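Local coordinates for putative transcriptional regulator (MarR/EmrR family) (PDB 3NRV), which probably binds DNA as a dimeric winged helix-turn-helix transcription factor of the MarR family, at residues T30-K35 and S112-E117; W43-V48 and D62-D67; K82-N87 and Y96-T101. All coordinates share one frame; numbering follows the deposited sequence.

Contact 1. Residues T30-K35 and S112-E117; sequences TAYTQK and SDFAIE
Phe114 reaches from helix 102-122 to helix 13-36 and is gripped there by Tyr32, Lys35 and Ala31. Its CG is anti to the backbone N (chi1 -176°), directed toward the other segment, and the ring fills the space between segments whose axes are 11.7 Å apart at closest approach. A long, flat aromatic side chain suits so wide a spacing. Its edge points at the face of Tyr32 in a T-shaped pair, the planes at 85° and the centroids 5.2 Å apart; CE2 of Phe114 lies above the centre of the tyrosine ring. The two segments run roughly antiparallel, at 150°, and belong to helices 13-36 and 102-122 of a MarR-type fold, so the contact ties an N-terminal helix to the one that follows the wing. Lys35 covers a face of Phe114 with its long aliphatic chain: CD sits 3.6 Å from the ring centroid, a CH-pi contact displaced toward the rim. Ala31, small enough to fit beside the ring, meets its edge, CB lying 3.7 Å from CZ of Phe114. Beyond the ring, OH of Tyr32 comes 3.2 Å from CB of Ala115, while Trp43 of helix 40-51 stacks with the tyrosine.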
loop_
_atom_site.group_PDB
_atom_site.type_symbol
_atom_site.label_atom_id
_atom_site.label_comp_id
_atom_site.label_asym_id
_atom_site.label_seq_id
_atom_site.Cartn_x
_atom_site.Cartn_y
_atom_site.Cartn_z
ATOM N N THR C 30 12.513 2.818 0.573
ATOM C CA THR C 30 13.885 3.311 0.608
ATOM C C THR C 30 14.144 4.066 1.901
ATOM O O THR C 30 15.154 3.842 2.558
ATOM C CB THR C 30 14.177 4.267 -0.560
ATOM O OG1 THR C 30 14.067 3.555 -1.788
ATOM C CG2 THR C 30 15.599 4.829 -0.454
ATOM N N ALA C 31 13.233 4.965 2.258
ATOM C CA ALA C 31 13.449 5.842 3.407
ATOM C C ALA C 31 13.612 5.053 4.701
ATOM O O ALA C 31 14.595 5.238 5.426
ATOM C CB ALA C 31 12.323 6.863 3.532
ATOM N N TYR C 32 12.655 4.170 4.987
ATOM C CA TYR C 32 12.714 3.369 6.209
ATOM C C TYR C 32 13.886 2.424 6.209
ATOM O O TYR C 32 14.500 2.188 7.253
ATOM C CB TYR C 32 11.400 2.597 6.447
ATOM C CG TYR C 32 10.323 3.523 6.965
ATOM C CD1 TYR C 32 9.385 4.077 6.111
ATOM C CD2 TYR C 32 10.279 3.878 8.308
ATOM C CE1 TYR C 32 8.405 4.952 6.592
ATOM C CE2 TYR C 32 9.312 4.752 8.795
ATOM C CZ TYR C 32 8.391 5.288 7.937
ATOM O OH TYR C 32 7.448 6.165 8.417
ATOM N N THR C 33 14.198 1.869 5.049
ATOM C CA THR C 33 15.320 0.937 4.986
ATOM C C THR C 33 16.634 1.647 5.295
ATOM O O THR C 33 17.451 1.144 6.058
ATOM C CB THR C 33 15.414 0.218 3.633
ATOM O OG1 THR C 33 14.330 -0.714 3.521
ATOM C CG2 THR C 33 16.729 -0.564 3.547
ATOM N N GLN C 34 16.815 2.831 4.724
ATOM C CA GLN C 34 18.064 3.572 4.908
ATOM C C GLN C 34 18.181 4.180 6.296
ATOM O O GLN C 34 19.281 4.313 6.833
ATOM C CB GLN C 34 18.199 4.665 3.842
ATOM C CG GLN C 34 18.484 4.086 2.458
ATOM C CD GLN C 34 18.782 5.149 1.418
ATOM O OE1 GLN C 34 18.470 6.327 1.608
ATOM N NE2 GLN C 34 19.380 4.734 0.300
ATOM N N LYS C 35 17.048 4.556 6.879
ATOM C CA LYS C 35 17.071 5.244 8.148
ATOM C C LYS C 35 16.986 4.297 9.343
ATOM O O LYS C 35 17.585 4.561 10.386
ATOM C CB LYS C 35 15.951 6.274 8.204
ATOM C CG LYS C 35 16.086 7.269 9.315
ATOM C CD LYS C 35 15.381 8.558 8.950
ATOM C CE LYS C 35 15.964 9.751 9.699
ATOM N NZ LYS C 35 17.368 10.055 9.280
ATOM N N SER C 112 8.492 6.651 14.754
ATOM C CA SER C 112 7.201 7.324 14.611
ATOM C C SER C 112 7.393 8.817 14.313
ATOM O O SER C 112 6.619 9.410 13.570
ATOM C CB SER C 112 6.302 7.092 15.834
ATOM O OG SER C 112 6.940 7.489 17.027
ATOM N N ASP C 113 8.454 9.418 14.847
ATOM C CA ASP C 113 8.746 10.823 14.540
ATOM C C ASP C 113 8.969 11.048 13.043
ATOM O O ASP C 113 8.523 12.041 12.470
ATOM C CB ASP C 113 9.986 11.274 15.296
ATOM C CG ASP C 113 9.859 11.061 16.782
ATOM O OD1 ASP C 113 8.802 11.423 17.331
ATOM O OD2 ASP C 113 10.805 10.529 17.396
ATOM N N PHE C 114 9.669 10.110 12.430
ATOM C CA PHE C 114 9.938 10.130 11.007
ATOM C C PHE C 114 8.638 9.946 10.211
ATOM O O PHE C 114 8.408 10.646 9.227
ATOM C CB PHE C 114 10.946 9.031 10.716
ATOM C CG PHE C 114 11.418 8.965 9.290
ATOM C CD1 PHE C 114 12.218 9.965 8.753
ATOM C CD2 PHE C 114 11.122 7.861 8.509
ATOM C CE1 PHE C 114 12.691 9.873 7.439
ATOM C CE2 PHE C 114 11.600 7.761 7.196
ATOM C CZ PHE C 114 12.383 8.773 6.665
ATOM N N ALA C 115 7.781 9.024 10.653
ATOM C CA ALA C 115 6.477 8.814 10.025
ATOM C C ALA C 115 5.636 10.096 10.085
ATOM O O ALA C 115 4.965 10.476 9.119
ATOM C CB ALA C 115 5.733 7.655 10.717
ATOM N N ILE C 116 5.683 10.761 11.228
ATOM C CA ILE C 116 4.913 11.978 11.429
ATOM C C ILE C 116 5.401 13.092 10.509
ATOM O O ILE C 116 4.595 13.800 9.904
ATOM C CB ILE C 116 4.952 12.408 12.920
ATOM C CG1 ILE C 116 4.051 11.486 13.742
ATOM C CG2 ILE C 116 4.493 13.853 13.097
ATOM C CD1 ILE C 116 4.417 11.458 15.218
ATOM N N GLU C 117 6.715 13.219 10.378
ATOM C CA GLU C 117 7.279 14.207 9.463
ATOM C C GLU C 117 6.936 13.940 7.998
ATOM O O GLU C 117 6.627 14.869 7.256
ATOM C CB GLU C 117 8.789 14.379 9.681
ATOM C CG GLU C 117 9.094 15.183 10.941
ATOM C CD GLU C 117 8.208 16.424 11.071
ATOM O OE1 GLU C 117 8.349 17.351 10.242
ATOM O OE2 GLU C 117 7.369 16.474 12.003
#

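Contact 2. Residues W43-V48 and D62-D67; sequences WRIISV and DILGLD
Arg44 supplies the polar link across this contact, donating from NH2 to the backbone O of Leu64 at 3.0 Å. The bond is bent, with an N-H...O angle of 132°, although the donor lies in the carbonyl plane on a lone pair; the oxygen itself is tilted out of the guanidinium plane. A kink at chi3 (67°) turns NE of the arginine out of an otherwise extended course. Leu64 is the last residue of helix 57-64, and Gly65 leaves the helix with positive phi, a conformation that glycine adopts readily.

Carbon atoms also pack on the guanidinium. CB of Leu64 lies over one face, 3.8 Å from NH2 of Arg44, and CG of Leu66 touches NH1 of Arg44 at 3.9 Å.

The apolar pairs centre on Leu64, which forks between its neighbours: CD1 meets CG1 of Ile45 at 3.6 Å, the two side chains crossing at about a right angle, while CD2 presses on CG2 of Val48 at 3.5 Å, a tight carbon pair. Val48 turns its other methyl, CG1, tip to tip toward CD1 of Ile63, 3.8 Å away. Branched aliphatic residues suit this interface because each offers methyls in two directions.

Helices 40-51 and 57-64 pack in the core beside helix 68-80, the presumed recognition helix of the helix-turn-helix. The partners found for the buried arginine, Leu64 O and, at NH1, Asn22 OD1 of the second subunit, are neutral oxygens, which would probably spread rather than cancel its charge; one side chain thus joins the end of helix 57-64 to the second subunit, consistent with a link between helix packing and dimerisation.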
loop_
_atom_site.group_PDB
_atom_site.type_symbol
_atom_site.label_atom_id
_atom_site.label_comp_id
_atom_site.label_asym_id
_atom_site.label_seq_id
_atom_site.Cartn_x
_atom_site.Cartn_y
_atom_site.Cartn_z
ATOM N N TRP C 43 7.394 -1.568 8.837
ATOM C CA TRP C 43 6.957 -0.351 9.539
ATOM C C TRP C 43 5.422 -0.287 9.690
ATOM O O TRP C 43 4.912 0.023 10.757
ATOM C CB TRP C 43 7.480 0.938 8.852
ATOM C CG TRP C 43 6.755 2.119 9.380
ATOM C CD1 TRP C 43 5.834 2.893 8.732
ATOM C CD2 TRP C 43 6.798 2.591 10.733
ATOM N NE1 TRP C 43 5.327 3.845 9.598
ATOM C CE2 TRP C 43 5.898 3.677 10.823
ATOM C CE3 TRP C 43 7.523 2.209 11.862
ATOM C CZ2 TRP C 43 5.717 4.388 12.007
ATOM C CZ3 TRP C 43 7.336 2.921 13.036
ATOM C CH2 TRP C 43 6.440 3.994 13.096
ATOM N N ARG C 44 4.684 -0.577 8.621
ATOM C CA ARG C 44 3.223 -0.534 8.698
ATOM C C ARG C 44 2.703 -1.458 9.802
ATOM O O ARG C 44 1.794 -1.118 10.560
ATOM C CB ARG C 44 2.586 -0.896 7.337
ATOM C CG ARG C 44 2.936 0.102 6.197
ATOM C CD ARG C 44 2.286 -0.311 4.862
ATOM N NE ARG C 44 0.823 -0.197 4.946
ATOM C CZ ARG C 44 -0.044 -0.830 4.151
ATOM N NH1 ARG C 44 0.392 -1.650 3.210
ATOM N NH2 ARG C 44 -1.357 -0.642 4.309
ATOM N N ILE C 45 3.295 -2.636 9.904
ATOM C CA ILE C 45 2.850 -3.583 10.910
ATOM C C ILE C 45 3.237 -3.156 12.333
ATOM O O ILE C 45 2.427 -3.226 13.249
ATOM C CB ILE C 45 3.375 -4.987 10.598
ATOM C CG1 ILE C 45 2.600 -5.526 9.391
ATOM C CG2 ILE C 45 3.183 -5.890 11.797
ATOM C CD1 ILE C 45 3.168 -6.806 8.801
ATOM N N ILE C 46 4.481 -2.719 12.503
ATOM C CA ILE C 46 4.936 -2.206 13.794
ATOM C C ILE C 46 4.003 -1.097 14.275
ATOM O O ILE C 46 3.601 -1.052 15.448
ATOM C CB ILE C 46 6.413 -1.724 13.686
ATOM C CG1 ILE C 46 7.335 -2.945 13.712
ATOM C CG2 ILE C 46 6.780 -0.772 14.817
ATOM C CD1 ILE C 46 8.652 -2.676 13.104
ATOM N N SER C 47 3.634 -0.210 13.362
ATOM C CA SER C 47 2.773 0.907 13.726
ATOM C C SER C 47 1.373 0.419 14.139
ATOM O O SER C 47 0.746 0.973 15.051
ATOM C CB SER C 47 2.709 1.936 12.593
ATOM O OG SER C 47 1.706 2.897 12.857
ATOM N N VAL C 48 0.889 -0.635 13.491
ATOM C CA VAL C 48 -0.392 -1.233 13.904
ATOM C C VAL C 48 -0.273 -1.860 15.293
ATOM O O VAL C 48 -1.124 -1.652 16.144
ATOM C CB VAL C 48 -0.932 -2.283 12.907
ATOM C CG1 VAL C 48 -2.133 -3.044 13.509
ATOM C CG2 VAL C 48 -1.335 -1.607 11.613
ATOM N N ASP C 62 -6.843 -7.058 8.282
ATOM C CA ASP C 62 -8.068 -6.281 8.148
ATOM C C ASP C 62 -7.736 -4.797 8.158
ATOM O O ASP C 62 -8.290 -4.022 7.371
ATOM C CB ASP C 62 -9.041 -6.588 9.287
ATOM C CG ASP C 62 -9.679 -7.958 9.156
ATOM O OD1 ASP C 62 -9.570 -8.565 8.066
ATOM O OD2 ASP C 62 -10.293 -8.426 10.145
ATOM N N ILE C 63 -6.827 -4.411 9.049
ATOM C CA ILE C 63 -6.437 -3.010 9.172
ATOM C C ILE C 63 -5.640 -2.497 7.977
ATOM O O ILE C 63 -5.903 -1.399 7.482
ATOM C CB ILE C 63 -5.668 -2.746 10.486
ATOM C CG1 ILE C 63 -6.602 -2.960 11.686
ATOM C CG2 ILE C 63 -5.097 -1.342 10.490
ATOM C CD1 ILE C 63 -5.889 -3.023 13.052
ATOM N N LEU C 64 -4.677 -3.285 7.506
ATOM C CA LEU C 64 -3.756 -2.806 6.479
ATOM C C LEU C 64 -4.244 -3.026 5.040
ATOM O O LEU C 64 -3.819 -2.317 4.128
ATOM C CB LEU C 64 -2.371 -3.452 6.652
ATOM C CG LEU C 64 -1.635 -3.132 7.962
ATOM C CD1 LEU C 64 -0.262 -3.835 7.981
ATOM C CD2 LEU C 64 -1.467 -1.622 8.147
ATOM N N GLY C 65 -5.092 -4.035 4.837
ATOM C CA GLY C 65 -5.466 -4.441 3.493
ATOM C C GLY C 65 -4.487 -5.377 2.800
ATOM O O GLY C 65 -4.697 -5.758 1.641
ATOM N N LEU C 66 -3.394 -5.729 3.473
ATOM C CA LEU C 66 -2.502 -6.747 2.924
ATOM C C LEU C 66 -3.106 -8.081 3.277
ATOM O O LEU C 66 -3.648 -8.225 4.366
ATOM C CB LEU C 66 -1.103 -6.652 3.534
ATOM C CG LEU C 66 -0.214 -5.493 3.088
ATOM C CD1 LEU C 66 1.038 -5.421 3.948
ATOM C CD2 LEU C 66 0.144 -5.637 1.621
ATOM N N ASP C 67 -3.000 -9.059 2.381
ATOM C CA ASP C 67 -3.543 -10.377 2.674
ATOM C C ASP C 67 -2.814 -11.071 3.812
ATOM O O ASP C 67 -1.739 -10.655 4.213
ATOM C CB ASP C 67 -3.698 -11.270 1.421
ATOM C CG ASP C 67 -2.368 -11.766 0.835
ATOM O OD1 ASP C 67 -1.350 -11.912 1.550
ATOM O OD2 ASP C 67 -2.372 -12.062 -0.385
#

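Contact 3. Residues K82-N87 and Y96-T101; sequences KYIEVN and YAINLT
Thr101 closes one end of the hairpin on Lys82 and Tyr83: its OG1 donates to the O of Lys82 at 2.7 Å, and its N donates to the O of Tyr83. Threonine fits here because OG1, set between the backbone N and the carbonyl carbon (chi1 56°), also caps Gly104 N at the start of helix 102-122, while CG2 packs against the backbone carbonyl carbon of Ile84, where strand 84-87 begins. Between the strands, Glu85 pairs with Asn99 and Asn87 with Ala97, two hydrogen bonds to each pair; Glu85 N donates to Asn99 O at 2.8 Å and Asn87 N to Ala97 O at 2.6 Å.

Ile84 and Ile98, whose CD1 and CG2 respectively meet at 3.9 Å, are buried against Leu49 and Val75, where beta-branched side chains fit an extended backbone. Val86 CG2 reaches CD1 of Ile98, also 3.9 Å away, but the valine is exposed. The side of Glu85 is more open and more polar: this exposed residue brushes Thr101 CG2 with OE1 at 3.9 Å, and Asn87 turns its OD1 to His89 N. Such a two-stranded antiparallel hairpin after the presumed recognition helix is the wing of a winged helix-turn-helix.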
loop_
_atom_site.group_PDB
_atom_site.type_symbol
_atom_site.label_atom_id
_atom_site.label_comp_id
_atom_site.label_asym_id
_atom_site.label_seq_id
_atom_site.Cartn_x
_atom_site.Cartn_y
_atom_site.Cartn_z
ATOM N N LYS C 82 13.609 -9.875 16.110
ATOM C CA LYS C 82 13.359 -9.672 17.536
ATOM C C LYS C 82 12.608 -8.382 17.835
ATOM O O LYS C 82 12.715 -7.834 18.946
ATOM C CB LYS C 82 14.658 -9.757 18.351
ATOM C CG LYS C 82 15.445 -11.040 18.110
ATOM C CD LYS C 82 16.527 -11.228 19.151
ATOM C CE LYS C 82 17.408 -12.424 18.817
ATOM N NZ LYS C 82 16.585 -13.634 18.531
ATOM N N TYR C 83 11.845 -7.908 16.848
ATOM C CA TYR C 83 10.949 -6.762 17.044
ATOM C C TYR C 83 9.566 -7.115 17.583
ATOM O O TYR C 83 8.871 -6.266 18.167
ATOM C CB TYR C 83 10.764 -6.006 15.728
ATOM C CG TYR C 83 12.008 -5.266 15.289
ATOM C CD1 TYR C 83 12.615 -4.348 16.132
ATOM C CD2 TYR C 83 12.564 -5.475 14.042
ATOM C CE1 TYR C 83 13.755 -3.658 15.744
ATOM C CE2 TYR C 83 13.714 -4.776 13.637
ATOM C CZ TYR C 83 14.293 -3.870 14.500
ATOM O OH TYR C 83 15.420 -3.174 14.139
ATOM N N ILE C 84 9.134 -8.343 17.321
ATOM C CA ILE C 84 7.831 -8.800 17.793
ATOM C C ILE C 84 7.973 -10.159 18.441
ATOM O O ILE C 84 8.976 -10.845 18.263
ATOM C CB ILE C 84 6.744 -8.859 16.657
ATOM C CG1 ILE C 84 7.033 -9.985 15.648
ATOM C CG2 ILE C 84 6.627 -7.524 15.949
ATOM C CD1 ILE C 84 6.428 -11.375 16.053
ATOM N N GLU C 85 6.963 -10.540 19.207
ATOM C CA GLU C 85 6.921 -11.892 19.743
ATOM C C GLU C 85 5.467 -12.345 19.729
ATOM O O GLU C 85 4.546 -11.522 19.813
ATOM C CB GLU C 85 7.467 -11.910 21.179
ATOM C CG GLU C 85 6.639 -11.038 22.100
ATOM C CD GLU C 85 7.268 -10.834 23.485
ATOM O OE1 GLU C 85 8.433 -11.244 23.704
ATOM O OE2 GLU C 85 6.580 -10.257 24.353
ATOM N N VAL C 86 5.262 -13.651 19.600
ATOM C CA VAL C 86 3.920 -14.207 19.612
ATOM C C VAL C 86 3.505 -14.367 21.059
ATOM O O VAL C 86 4.222 -14.956 21.847
ATOM C CB VAL C 86 3.852 -15.571 18.913
ATOM C CG1 VAL C 86 2.451 -16.183 19.087
ATOM C CG2 VAL C 86 4.196 -15.420 17.439
ATOM N N ASN C 87 2.358 -13.812 21.407
ATOM C CA ASN C 87 1.846 -13.930 22.761
ATOM C C ASN C 87 0.713 -14.946 22.753
ATOM O O ASN C 87 -0.349 -14.690 22.199
ATOM C CB ASN C 87 1.350 -12.579 23.266
ATOM C CG ASN C 87 0.880 -12.633 24.704
ATOM O OD1 ASN C 87 0.673 -13.713 25.262
ATOM N ND2 ASN C 87 0.703 -11.460 25.315
ATOM N N TYR C 96 -4.247 -16.215 20.510
ATOM C CA TYR C 96 -2.896 -15.696 20.522
ATOM C C TYR C 96 -2.944 -14.224 20.090
ATOM O O TYR C 96 -3.934 -13.758 19.518
ATOM C CB TYR C 96 -2.042 -16.487 19.541
ATOM C CG TYR C 96 -2.284 -16.097 18.102
ATOM C CD1 TYR C 96 -1.413 -15.233 17.443
ATOM C CD2 TYR C 96 -3.392 -16.573 17.402
ATOM C CE1 TYR C 96 -1.628 -14.864 16.123
ATOM C CE2 TYR C 96 -3.614 -16.204 16.073
ATOM C CZ TYR C 96 -2.718 -15.341 15.442
ATOM O OH TYR C 96 -2.909 -14.950 14.127
ATOM N N ALA C 97 -1.873 -13.494 20.357
ATOM C CA ALA C 97 -1.750 -12.143 19.824
ATOM C C ALA C 97 -0.296 -11.882 19.441
ATOM O O ALA C 97 0.610 -12.527 19.968
ATOM C CB ALA C 97 -2.238 -11.106 20.861
ATOM N N ILE C 98 -0.074 -10.954 18.516
ATOM C CA ILE C 98 1.288 -10.537 18.180
ATOM C C ILE C 98 1.581 -9.261 18.982
ATOM O O ILE C 98 0.762 -8.334 18.989
ATOM C CB ILE C 98 1.421 -10.236 16.679
ATOM C CG1 ILE C 98 0.942 -11.433 15.825
ATOM C CG2 ILE C 98 2.872 -9.802 16.321
ATOM C CD1 ILE C 98 1.793 -12.695 16.024
ATOM N N ASN C 99 2.724 -9.213 19.661
ATOM C CA ASN C 99 3.115 -8.019 20.420
ATOM C C ASN C 99 4.513 -7.526 20.052
ATOM O O ASN C 99 5.398 -8.321 19.747
ATOM C CB ASN C 99 3.143 -8.295 21.928
ATOM C CG ASN C 99 1.808 -8.743 22.487
ATOM O OD1 ASN C 99 0.743 -8.327 22.039
ATOM N ND2 ASN C 99 1.871 -9.583 23.501
ATOM N N LEU C 100 4.722 -6.216 20.140
ATOM C CA LEU C 100 6.074 -5.662 20.026
ATOM C C LEU C 100 6.925 -6.149 21.199
ATOM O O LEU C 100 6.433 -6.263 22.313
ATOM C CB LEU C 100 6.023 -4.130 20.057
ATOM C CG LEU C 100 5.313 -3.456 18.882
ATOM C CD1 LEU C 100 5.127 -1.969 19.134
ATOM C CD2 LEU C 100 6.116 -3.701 17.613
ATOM N N THR C 101 8.185 -6.460 20.958
ATOM C CA THR C 101 9.099 -6.682 22.075
ATOM C C THR C 101 9.481 -5.298 22.622
ATOM O O THR C 101 9.031 -4.270 22.096
ATOM C CB THR C 101 10.361 -7.362 21.610
ATOM O OG1 THR C 101 10.945 -6.566 20.570
ATOM C CG2 THR C 101 10.059 -8.789 21.077
#

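Contacts 1 and 2 meet at Trp43, which opens segment 43-48: its NE1 lies 3.4 Å from Tyr32 OH, and its CZ2 lies 3.5 Å from Ala115 CB. Their centres are 16 Å apart, and both reach the second subunit, whose Ile7 packs on Trp43 as well as on Ala115. Contact 3 meets helix 40-51 further along, through Leu49 and Ser50, its centre 14 Å from that of contact 2; Leu100 CD1 lies 4.1 Å from Ile46 O. Contacts 1 and 3 do not touch, their nearest atoms being about 9 Å apart, but helix 102-122 follows directly on strand 97-100. A sulfate ion, probably from the crystallisation liquor, lies about 3 Å from the side chain of Asn99 on the wing.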